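Local structure of eukaryotic translation initiation factor 2A (Schizosaccharomyces pombe, 3WJ9) at residues A40-N45 / F405-P410. The protein probably directs the binding of methionyl-tRNAi to 40S ribosomal subunits in a codon-dependent manner, in the early steps of translating a small number of specific mRNAs. Sequence-based numbering, arbitrary orientation.
Sequences ACYSPN and FWRPRP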
ATOM      1  N   ALA A  40     -10.437  -7.816  -5.336  1.00 51.11           N
ATOM      2  CA  ALA A  40     -10.815  -7.950  -3.930  1.00 26.91           C
ATOM      3  C   ALA A  40      -9.861  -7.185  -3.011  1.00 36.54           C
ATOM      4  O   ALA A  40      -8.708  -6.947  -3.368  1.00 52.63           O
ATOM      5  CB  ALA A  40     -10.861  -9.417  -3.532  1.00 42.17           C
ATOM      6  N   CYS A  41     -10.345  -6.810  -1.826  1.00 38.95           N
ATOM      7  CA  CYS A  41      -9.520  -6.106  -0.840  1.00 36.53           C
ATOM      8  C   CYS A  41     -10.147  -6.053   0.558  1.00 30.81           C
ATOM      9  O   CYS A  41     -11.355  -6.241   0.720  1.00 30.39           O
ATOM     10  CB  CYS A  41      -9.227  -4.679  -1.315  1.00 36.92           C
ATOM     11  SG  CYS A  41     -10.675  -3.601  -1.444  1.00 48.33           S
ATOM     12  N   TYR A  42      -9.308  -5.799   1.561  1.00 38.62           N
ATOM     13  CA  TYR A  42      -9.755  -5.592   2.937  1.00 37.86           C
ATOM     14  C   TYR A  42      -9.715  -4.110   3.300  1.00 37.94           C
ATOM     15  O   TYR A  42      -8.920  -3.349   2.745  1.00 42.37           O
ATOM     16  CB  TYR A  42      -8.879  -6.369   3.929  1.00 45.64           C
ATOM     17  CG  TYR A  42      -9.207  -7.838   4.093  1.00 47.77           C
ATOM     18  CD1 TYR A  42     -10.374  -8.250   4.724  1.00 46.54           C
ATOM     19  CD2 TYR A  42      -8.326  -8.814   3.654  1.00 47.93           C
ATOM     20  CE1 TYR A  42     -10.665  -9.596   4.884  1.00 45.93           C
ATOM     21  CE2 TYR A  42      -8.605 -10.159   3.809  1.00 41.87           C
ATOM     22  CZ  TYR A  42      -9.777 -10.545   4.424  1.00 48.33           C
ATOM     23  OH  TYR A  42     -10.056 -11.883   4.582  1.00 61.93           O
ATOM     24  N   SER A  43     -10.567  -3.706   4.236  1.00 35.33           N
ATOM     25  CA  SER A  43     -10.444  -2.393   4.860  1.00 39.60           C
ATOM     26  C   SER A  43      -9.213  -2.415   5.762  1.00 42.74           C
ATOM     27  O   SER A  43      -8.868  -3.468   6.297  1.00 46.69           O
ATOM     28  CB  SER A  43     -11.711  -2.035   5.645  1.00 38.00           C
ATOM     29  OG  SER A  43     -11.999  -3.005   6.635  1.00 53.15           O
ATOM     30  N   PRO A  44      -8.537  -1.262   5.917  1.00 44.34           N
ATOM     31  CA  PRO A  44      -7.270  -1.167   6.656  1.00 37.47           C
ATOM     32  C   PRO A  44      -7.299  -1.837   8.031  1.00 36.08           C
ATOM     33  O   PRO A  44      -6.268  -2.325   8.495  1.00 42.01           O
ATOM     34  CB  PRO A  44      -7.070   0.343   6.798  1.00 38.94           C
ATOM     35  CG  PRO A  44      -7.736   0.911   5.596  1.00 45.47           C
ATOM     36  CD  PRO A  44      -8.944   0.044   5.367  1.00 41.81           C
ATOM     37  N   ASN A  45      -8.467  -1.851   8.665  1.00 33.39           N
ATOM     38  CA  ASN A  45      -8.645  -2.497   9.960  1.00 30.20           C
ATOM     39  C   ASN A  45      -9.214  -3.908   9.842  1.00 48.85           C
ATOM     40  O   ASN A  45      -9.436  -4.582  10.846  1.00 57.57           O
ATOM     41  CB  ASN A  45      -9.549  -1.646  10.855  1.00 44.03           C
ATOM     42  CG  ASN A  45     -10.711  -1.036  10.097  1.00 63.30           C
ATOM     43  OD1 ASN A  45     -10.549  -0.547   8.980  1.00 60.24           O
ATOM     44  ND2 ASN A  45     -11.889  -1.052  10.708  1.00 63.93           N
ATOM     45  N   PHE A 405      -4.287 -12.640   0.676  1.00 38.54           N
ATOM     46  CA  PHE A 405      -3.771 -11.697   1.663  1.00 29.65           C
ATOM     47  C   PHE A 405      -4.442 -11.841   3.023  1.00 29.03           C
ATOM     48  O   PHE A 405      -5.614 -12.204   3.115  1.00 34.21           O
ATOM     49  CB  PHE A 405      -3.937 -10.261   1.153  1.00 34.75           C
ATOM     50  CG  PHE A 405      -5.223 -10.025   0.407  1.00 35.22           C
ATOM     51  CD1 PHE A 405      -6.405  -9.800   1.090  1.00 34.28           C
ATOM     52  CD2 PHE A 405      -5.247 -10.018  -0.979  1.00 42.01           C
ATOM     53  CE1 PHE A 405      -7.590  -9.584   0.407  1.00 24.67           C
ATOM     54  CE2 PHE A 405      -6.426  -9.800  -1.667  1.00 41.12           C
ATOM     55  CZ  PHE A 405      -7.599  -9.584  -0.973  1.00 31.69           C
ATOM     56  N   TRP A 406      -3.682 -11.548   4.076  1.00 31.12           N
ATOM     57  CA  TRP A 406      -4.186 -11.579   5.445  1.00 35.20           C
ATOM     58  C   TRP A 406      -5.284 -10.552   5.682  1.00 33.06           C
ATOM     59  O   TRP A 406      -5.309  -9.497   5.046  1.00 36.77           O
ATOM     60  CB  TRP A 406      -3.051 -11.322   6.438  1.00 31.94           C
ATOM     61  CG  TRP A 406      -2.018 -12.395   6.504  1.00 42.99           C
ATOM     62  CD1 TRP A 406      -0.724 -12.314   6.083  1.00 41.54           C
ATOM     63  CD2 TRP A 406      -2.184 -13.709   7.043  1.00 44.21           C
ATOM     64  NE1 TRP A 406      -0.074 -13.500   6.321  1.00 34.86           N
ATOM     65  CE2 TRP A 406      -0.950 -14.375   6.909  1.00 39.87           C
ATOM     66  CE3 TRP A 406      -3.259 -14.390   7.623  1.00 43.44           C
ATOM     67  CZ2 TRP A 406      -0.761 -15.688   7.333  1.00 41.44           C
ATOM     68  CZ3 TRP A 406      -3.069 -15.693   8.043  1.00 37.73           C
ATOM     69  CH2 TRP A 406      -1.830 -16.328   7.896  1.00 41.99           C
ATOM     70  N   ARG A 407      -6.187 -10.863   6.606  1.00 44.14           N
ATOM     71  CA  ARG A 407      -7.133  -9.878   7.105  1.00 34.60           C
ATOM     72  C   ARG A 407      -6.453  -9.076   8.206  1.00 42.82           C
ATOM     73  O   ARG A 407      -6.199  -9.603   9.290  1.00 56.38           O
ATOM     74  CB  ARG A 407      -8.400 -10.546   7.632  1.00 37.32           C
ATOM     75  CG  ARG A 407      -9.390  -9.576   8.244  1.00 44.01           C
ATOM     76  CD  ARG A 407     -10.378 -10.296   9.136  1.00 47.50           C
ATOM     77  NE  ARG A 407      -9.712 -10.989  10.232  1.00 56.21           N
ATOM     78  CZ  ARG A 407     -10.350 -11.604  11.221  1.00 51.20           C
ATOM     79  NH1 ARG A 407     -11.675 -11.606  11.255  1.00 51.60           N
ATOM     80  NH2 ARG A 407      -9.665 -12.210  12.181  1.00 64.83           N
ATOM     81  N   PRO A 408      -6.151  -7.797   7.931  1.00 43.26           N
ATOM     82  CA  PRO A 408      -5.367  -6.958   8.846  1.00 38.97           C
ATOM     83  C   PRO A 408      -6.092  -6.644  10.154  1.00 40.48           C
ATOM     84  O   PRO A 408      -7.262  -6.269  10.133  1.00 54.15           O
ATOM     85  CB  PRO A 408      -5.146  -5.677   8.037  1.00 33.10           C
ATOM     86  CG  PRO A 408      -6.303  -5.624   7.104  1.00 25.77           C
ATOM     87  CD  PRO A 408      -6.597  -7.051   6.743  1.00 31.91           C
ATOM     88  N   ARG A 409      -5.396  -6.805  11.276  1.00 43.06           N
ATOM     89  CA  ARG A 409      -5.945  -6.456  12.583  1.00 51.30           C
ATOM     90  C   ARG A 409      -5.035  -5.436  13.263  1.00 55.26           C
ATOM     91  O   ARG A 409      -3.816  -5.502  13.118  1.00 60.77           O
ATOM     92  CB  ARG A 409      -6.098  -7.695  13.469  1.00 65.27           C
ATOM     93  CG  ARG A 409      -6.679  -8.923  12.778  1.00 55.70           C
ATOM     94  CD  ARG A 409      -8.000  -8.639  12.082  1.00 69.85           C
ATOM     95  NE  ARG A 409      -9.085  -8.337  13.010  1.00 69.83           N
ATOM     96  CZ  ARG A 409     -10.300  -7.956  12.628  1.00 54.02           C
ATOM     97  NH1 ARG A 409     -10.581  -7.827  11.339  1.00 58.51           N
ATOM     98  NH2 ARG A 409     -11.234  -7.702  13.534  1.00 72.33           N
ATOM     99  N   PRO A 410      -5.627  -4.494  14.016  1.00 66.12           N
ATOM    100  CA  PRO A 410      -4.868  -3.434  14.685  1.00 67.88           C
ATOM    101  C   PRO A 410      -4.573  -3.711  16.161  1.00 78.78           C
ATOM    102  O   PRO A 410      -5.490  -3.984  16.938  1.00 81.97           O
ATOM    103  CB  PRO A 410      -5.792  -2.221  14.552  1.00 80.51           C
ATOM    104  CG  PRO A 410      -7.197  -2.811  14.430  1.00 81.98           C
ATOM    105  CD  PRO A 410      -7.076  -4.302  14.187  1.00 61.40           C
TER
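Tyr42 and Phe405 touch by the rims of their rings alone: the planes stand at 85° and the centroids are 5.5 Å apart. The approach is made by Tyr42 CD2, which reaches Phe405 CD1 at 3.4 Å and lies in the plane of the phenylalanine ring, at its edge. One face of the Tyr42 ring is occupied by Arg407, whose CA sits 3.8 Å from the ring centroid and 16° off the normal, a CH-pi contact. Arg407 CB stands over the same face, 3.5 Å from Tyr42 CZ; CG, anti to the backbone N (chi1 176°), lies over the CE1 and CD1 side. The segments take in the ends of strands 37-42 and 401-406, the innermost strands of two neighbouring blades of the beta-propeller that makes up this part of the longer protein, and no hydrogen bond joins them, as expected where blades pack through side chains. Tyr42 OH is hydrogen-bonded to Gln6 OE1, on strand 6-11, which pairs with 401-406, so the phenol is anchored in the neighbouring blade. An alanine at Tyr42 would probably leave Gln6 OE1 without this partner and open a gap between Phe405 and Arg407. Beyond the tyrosine, Pro408 packs its CD 3.7 Å from Tyr42 CB, and its CG approaches the carbonyl Ser43 O at 3.4 Å. Arg407 NH1 forms a salt bridge with Glu63 OE2.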